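Local coordinates for protein aldehyde reductase YahK (Escherichia coli, PDB 1UUF) that reduces a wide range of aldehydes to their alcohols with a strong preference for NADPH, and binds two zinc ions per subunit, at residues L103-H115 with L123-N135. Sequence-based numbering, arbitrary orientation.
Sequences LVGVGCIVDSCKH and LENYCDHMTGTYN. With ZN (zinc ion), chain B.
Cys113 and Cys127 grip one zinc ion, each SG 2.4 Å from the metal, and Cys116 and Cys119 complete the tetrahedral set. Cys127 SG, swung anti to its own backbone N (chi1 173°), also receives a long, weak but straight bond from Cys113 N and a firmer one from His129 N. Away from the metal, strands 109-111 and 131-132 pair antiparallel: Thr131 N donates to Asp111 O (2.7 Å), while Thr131 O accepts from Val110 N (3.0 Å) and, weakly, from Asp111 N, a classic beta bulge. Just past the strand, Thr133 adds two bonds, its N to Cys108 O (2.9 Å) and its hydroxyl to Gly107 O (a short 2.5 Å). A valine in its place would probably leave Gly107 O without this donor and the turn at 107-108 less firmly fixed. Apolar contacts fill in behind: Ile109 lies across Met130 at about a right angle, CG2 on CG at 3.6 Å, and its CD1 reaches Asn125 CA. Ser112 OG rests against Glu124 CG but bonds Tyr159, whereas the Glu124 carboxylate accepts from Ile317 N and salt-bridges Arg158. This four-cysteine lobe is the structural zinc site of zinc-containing alcohol dehydrogenases, distinct from the catalytic zinc.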
loop_
_atom_site.group_PDB
_atom_site.type_symbol
_atom_site.label_atom_id
_atom_site.label_comp_id
_atom_site.label_asym_id
_atom_site.label_seq_id
_atom_site.Cartn_x
_atom_site.Cartn_y
_atom_site.Cartn_z
ATOM N N LEU A 103 -13.330 33.975 -13.590
ATOM C CA LEU A 103 -11.959 33.648 -13.218
ATOM C C LEU A 103 -11.943 32.126 -13.233
ATOM O O LEU A 103 -12.756 31.483 -12.563
ATOM C CB LEU A 103 -11.627 34.165 -11.816
ATOM C CG LEU A 103 -11.590 35.688 -11.661
ATOM C CD1 LEU A 103 -11.218 36.051 -10.230
ATOM C CD2 LEU A 103 -10.576 36.273 -12.635
ATOM N N VAL A 104 -11.033 31.549 -14.010
ATOM C CA VAL A 104 -10.964 30.098 -14.134
ATOM C C VAL A 104 -9.560 29.534 -14.042
ATOM O O VAL A 104 -8.573 30.262 -14.107
ATOM C CB VAL A 104 -11.550 29.637 -15.479
ATOM C CG1 VAL A 104 -13.057 29.866 -15.504
ATOM C CG2 VAL A 104 -10.878 30.400 -16.616
ATOM N N GLY A 105 -9.488 28.216 -13.900
ATOM C CA GLY A 105 -8.203 27.556 -13.820
ATOM C C GLY A 105 -8.199 26.272 -14.623
ATOM O O GLY A 105 -9.255 25.710 -14.925
ATOM N N VAL A 106 -6.999 25.828 -14.987
ATOM C CA VAL A 106 -6.810 24.593 -15.732
ATOM C C VAL A 106 -5.614 23.903 -15.098
ATOM O O VAL A 106 -4.603 24.549 -14.804
ATOM C CB VAL A 106 -6.502 24.857 -17.215
ATOM C CG1 VAL A 106 -6.251 23.536 -17.937
ATOM C CG2 VAL A 106 -7.665 25.594 -17.861
ATOM N N GLY A 107 -5.738 22.599 -14.879
ATOM C CA GLY A 107 -4.660 21.833 -14.278
ATOM C C GLY A 107 -3.898 20.995 -15.289
ATOM O O GLY A 107 -3.596 21.456 -16.394
ATOM N N CYS A 108 -3.601 19.753 -14.915
ATOM C CA CYS A 108 -2.842 18.841 -15.772
ATOM C C CYS A 108 -3.661 18.123 -16.834
ATOM O O CYS A 108 -3.092 17.507 -17.736
ATOM C CB CYS A 108 -2.150 17.779 -14.918
ATOM S SG CYS A 108 -0.994 18.426 -13.714
ATOM N N ILE A 109 -4.984 18.206 -16.726
ATOM C CA ILE A 109 -5.896 17.527 -17.650
ATOM C C ILE A 109 -6.707 18.473 -18.523
ATOM O O ILE A 109 -7.313 19.418 -18.013
ATOM C CB ILE A 109 -6.934 16.685 -16.878
ATOM C CG1 ILE A 109 -6.239 15.822 -15.825
ATOM C CG2 ILE A 109 -7.742 15.833 -17.852
ATOM C CD1 ILE A 109 -7.204 15.152 -14.870
ATOM N N VAL A 110 -6.728 18.221 -19.834
ATOM C CA VAL A 110 -7.540 19.041 -20.733
ATOM C C VAL A 110 -8.612 18.198 -21.428
ATOM O O VAL A 110 -9.508 18.740 -22.071
ATOM C CB VAL A 110 -6.697 19.796 -21.797
ATOM C CG1 VAL A 110 -5.903 20.920 -21.123
ATOM C CG2 VAL A 110 -5.767 18.837 -22.521
ATOM N N ASP A 111 -8.526 16.875 -21.287
ATOM C CA ASP A 111 -9.529 15.983 -21.870
ATOM C C ASP A 111 -9.340 14.545 -21.386
ATOM O O ASP A 111 -8.296 14.192 -20.839
ATOM C CB ASP A 111 -9.466 16.021 -23.406
ATOM C CG ASP A 111 -10.831 15.805 -24.059
ATOM O OD1 ASP A 111 -11.799 15.474 -23.342
ATOM O OD2 ASP A 111 -10.935 15.966 -25.297
ATOM N N SER A 112 -10.374 13.727 -21.552
ATOM C CA SER A 112 -10.314 12.316 -21.178
ATOM C C SER A 112 -11.374 11.586 -22.003
ATOM O O SER A 112 -12.164 12.227 -22.700
ATOM C CB SER A 112 -10.548 12.124 -19.673
ATOM O OG SER A 112 -11.855 12.491 -19.278
ATOM N N CYS A 113 -11.402 10.261 -21.938
ATOM C CA CYS A 113 -12.364 9.513 -22.748
ATOM C C CYS A 113 -13.823 9.751 -22.357
ATOM O O CYS A 113 -14.713 9.653 -23.197
ATOM C CB CYS A 113 -12.030 8.015 -22.733
ATOM S SG CYS A 113 -12.734 7.030 -21.398
ATOM N N LYS A 114 -14.053 10.074 -21.087
ATOM C CA LYS A 114 -15.385 10.363 -20.552
ATOM C C LYS A 114 -16.350 9.193 -20.419
ATOM O O LYS A 114 -17.493 9.393 -20.008
ATOM C CB LYS A 114 -16.076 11.443 -21.388
ATOM C CG LYS A 114 -15.261 12.696 -21.606
ATOM C CD LYS A 114 -16.032 13.680 -22.467
ATOM C CE LYS A 114 -15.117 14.754 -23.013
ATOM N NZ LYS A 114 -14.079 14.142 -23.883
ATOM N N HIS A 115 -15.923 7.980 -20.753
ATOM C CA HIS A 115 -16.844 6.854 -20.643
ATOM C C HIS A 115 -16.316 5.620 -19.922
ATOM O O HIS A 115 -17.015 4.610 -19.836
ATOM C CB HIS A 115 -17.357 6.467 -22.034
ATOM C CG HIS A 115 -16.279 6.069 -22.991
ATOM N ND1 HIS A 115 -15.734 4.804 -23.015
ATOM C CD2 HIS A 115 -15.629 6.776 -23.946
ATOM C CE1 HIS A 115 -14.798 4.747 -23.944
ATOM N NE2 HIS A 115 -14.714 5.931 -24.524
ATOM N N LEU A 123 -12.694 10.610 -11.851
ATOM C CA LEU A 123 -11.257 10.399 -11.733
ATOM C C LEU A 123 -10.610 10.428 -13.115
ATOM O O LEU A 123 -9.911 9.496 -13.511
ATOM C CB LEU A 123 -10.977 9.058 -11.043
ATOM C CG LEU A 123 -11.459 8.952 -9.595
ATOM C CD1 LEU A 123 -11.246 7.535 -9.088
ATOM C CD2 LEU A 123 -10.708 9.953 -8.720
ATOM N N GLU A 124 -10.849 11.509 -13.849
ATOM C CA GLU A 124 -10.291 11.651 -15.189
ATOM C C GLU A 124 -8.768 11.561 -15.172
ATOM O O GLU A 124 -8.150 11.245 -16.189
ATOM C CB GLU A 124 -10.731 12.981 -15.805
ATOM C CG GLU A 124 -12.241 13.115 -15.941
ATOM C CD GLU A 124 -12.900 13.813 -14.758
ATOM O OE1 GLU A 124 -12.318 13.838 -13.650
ATOM O OE2 GLU A 124 -14.021 14.328 -14.942
ATOM N N ASN A 125 -8.169 11.831 -14.014
ATOM C CA ASN A 125 -6.716 11.775 -13.864
ATOM C C ASN A 125 -6.159 10.354 -13.992
ATOM O O ASN A 125 -4.984 10.166 -14.324
ATOM C CB ASN A 125 -6.301 12.388 -12.516
ATOM C CG ASN A 125 -7.018 11.757 -11.326
ATOM O OD1 ASN A 125 -8.224 11.516 -11.364
ATOM N ND2 ASN A 125 -6.275 11.515 -10.248
ATOM N N TYR A 126 -7.004 9.359 -13.736
ATOM C CA TYR A 126 -6.584 7.967 -13.835
ATOM C C TYR A 126 -7.086 7.294 -15.111
ATOM O O TYR A 126 -6.970 6.081 -15.275
ATOM C CB TYR A 126 -7.051 7.189 -12.602
ATOM C CG TYR A 126 -6.351 7.636 -11.335
ATOM C CD1 TYR A 126 -7.073 8.097 -10.235
ATOM C CD2 TYR A 126 -4.958 7.638 -11.257
ATOM C CE1 TYR A 126 -6.423 8.559 -9.088
ATOM C CE2 TYR A 126 -4.297 8.096 -10.120
ATOM C CZ TYR A 126 -5.033 8.559 -9.043
ATOM O OH TYR A 126 -4.373 9.053 -7.943
ATOM N N CYS A 127 -7.649 8.086 -16.015
ATOM C CA CYS A 127 -8.142 7.558 -17.284
ATOM C C CYS A 127 -6.941 7.099 -18.113
ATOM O O CYS A 127 -5.917 7.780 -18.153
ATOM C CB CYS A 127 -8.913 8.648 -18.040
ATOM S SG CYS A 127 -9.416 8.216 -19.733
ATOM N N ASP A 128 -7.055 5.945 -18.766
ATOM C CA ASP A 128 -5.953 5.442 -19.587
ATOM C C ASP A 128 -5.727 6.298 -20.819
ATOM O O ASP A 128 -4.669 6.227 -21.449
ATOM C CB ASP A 128 -6.220 4.011 -20.059
ATOM C CG ASP A 128 -5.915 2.979 -19.000
ATOM O OD1 ASP A 128 -4.961 3.187 -18.222
ATOM O OD2 ASP A 128 -6.617 1.947 -18.966
ATOM N N HIS A 129 -6.723 7.101 -21.171
ATOM C CA HIS A 129 -6.622 7.935 -22.359
ATOM C C HIS A 129 -6.780 9.408 -22.035
ATOM O O HIS A 129 -7.336 10.174 -22.817
ATOM C CB HIS A 129 -7.675 7.487 -23.366
ATOM C CG HIS A 129 -7.668 6.011 -23.602
ATOM N ND1 HIS A 129 -6.627 5.367 -24.233
ATOM C CD2 HIS A 129 -8.536 5.043 -23.224
ATOM C CE1 HIS A 129 -6.851 4.065 -24.231
ATOM N NE2 HIS A 129 -8.002 3.842 -23.624
ATOM N N MET A 130 -6.280 9.797 -20.871
ATOM C CA MET A 130 -6.355 11.181 -20.446
ATOM C C MET A 130 -5.423 12.029 -21.307
ATOM O O MET A 130 -4.296 11.621 -21.604
ATOM C CB MET A 130 -5.969 11.288 -18.968
ATOM C CG MET A 130 -6.034 12.690 -18.392
ATOM S SD MET A 130 -4.445 13.534 -18.442
ATOM C CE MET A 130 -3.705 12.863 -16.959
ATOM N N THR A 131 -5.905 13.196 -21.723
ATOM C CA THR A 131 -5.108 14.110 -22.532
ATOM C C THR A 131 -4.485 15.140 -21.598
ATOM O O THR A 131 -5.192 15.945 -20.994
ATOM C CB THR A 131 -5.973 14.853 -23.571
ATOM O OG1 THR A 131 -6.556 13.906 -24.477
ATOM C CG2 THR A 131 -5.121 15.846 -24.367
ATOM N N GLY A 132 -3.162 15.100 -21.473
ATOM C CA GLY A 132 -2.474 16.039 -20.607
ATOM C C GLY A 132 -2.416 17.429 -21.208
ATOM O O GLY A 132 -2.413 17.595 -22.426
ATOM N N THR A 133 -2.357 18.433 -20.341
ATOM C CA THR A 133 -2.308 19.823 -20.765
ATOM C C THR A 133 -1.171 20.064 -21.752
ATOM O O THR A 133 -1.264 20.945 -22.605
ATOM C CB THR A 133 -2.198 20.724 -19.534
ATOM O OG1 THR A 133 -3.283 20.401 -18.656
ATOM C CG2 THR A 133 -2.293 22.196 -19.916
ATOM N N TYR A 134 -0.096 19.292 -21.625
ATOM C CA TYR A 134 1.003 19.383 -22.582
ATOM C C TYR A 134 1.606 18.009 -22.856
ATOM O O TYR A 134 1.602 17.132 -21.991
ATOM C CB TYR A 134 2.085 20.385 -22.131
ATOM C CG TYR A 134 2.742 20.128 -20.795
ATOM C CD1 TYR A 134 3.692 19.120 -20.637
ATOM C CD2 TYR A 134 2.450 20.933 -19.696
ATOM C CE1 TYR A 134 4.339 18.928 -19.415
ATOM C CE2 TYR A 134 3.085 20.750 -18.474
ATOM C CZ TYR A 134 4.030 19.749 -18.340
ATOM O OH TYR A 134 4.665 19.582 -17.132
ATOM N N ASN A 135 2.065 17.830 -24.093
ATOM C CA ASN A 135 2.708 16.605 -24.574
ATOM C C ASN A 135 1.807 15.423 -24.939
ATOM O O ASN A 135 2.300 14.314 -25.138
ATOM C CB ASN A 135 3.763 16.124 -23.574
ATOM C CG ASN A 135 4.800 15.218 -24.222
ATOM O OD1 ASN A 135 4.902 14.031 -23.905
ATOM N ND2 ASN A 135 5.570 15.779 -25.141
HETATM ZN ZN ZN B . -11.694 7.615 -19.363
#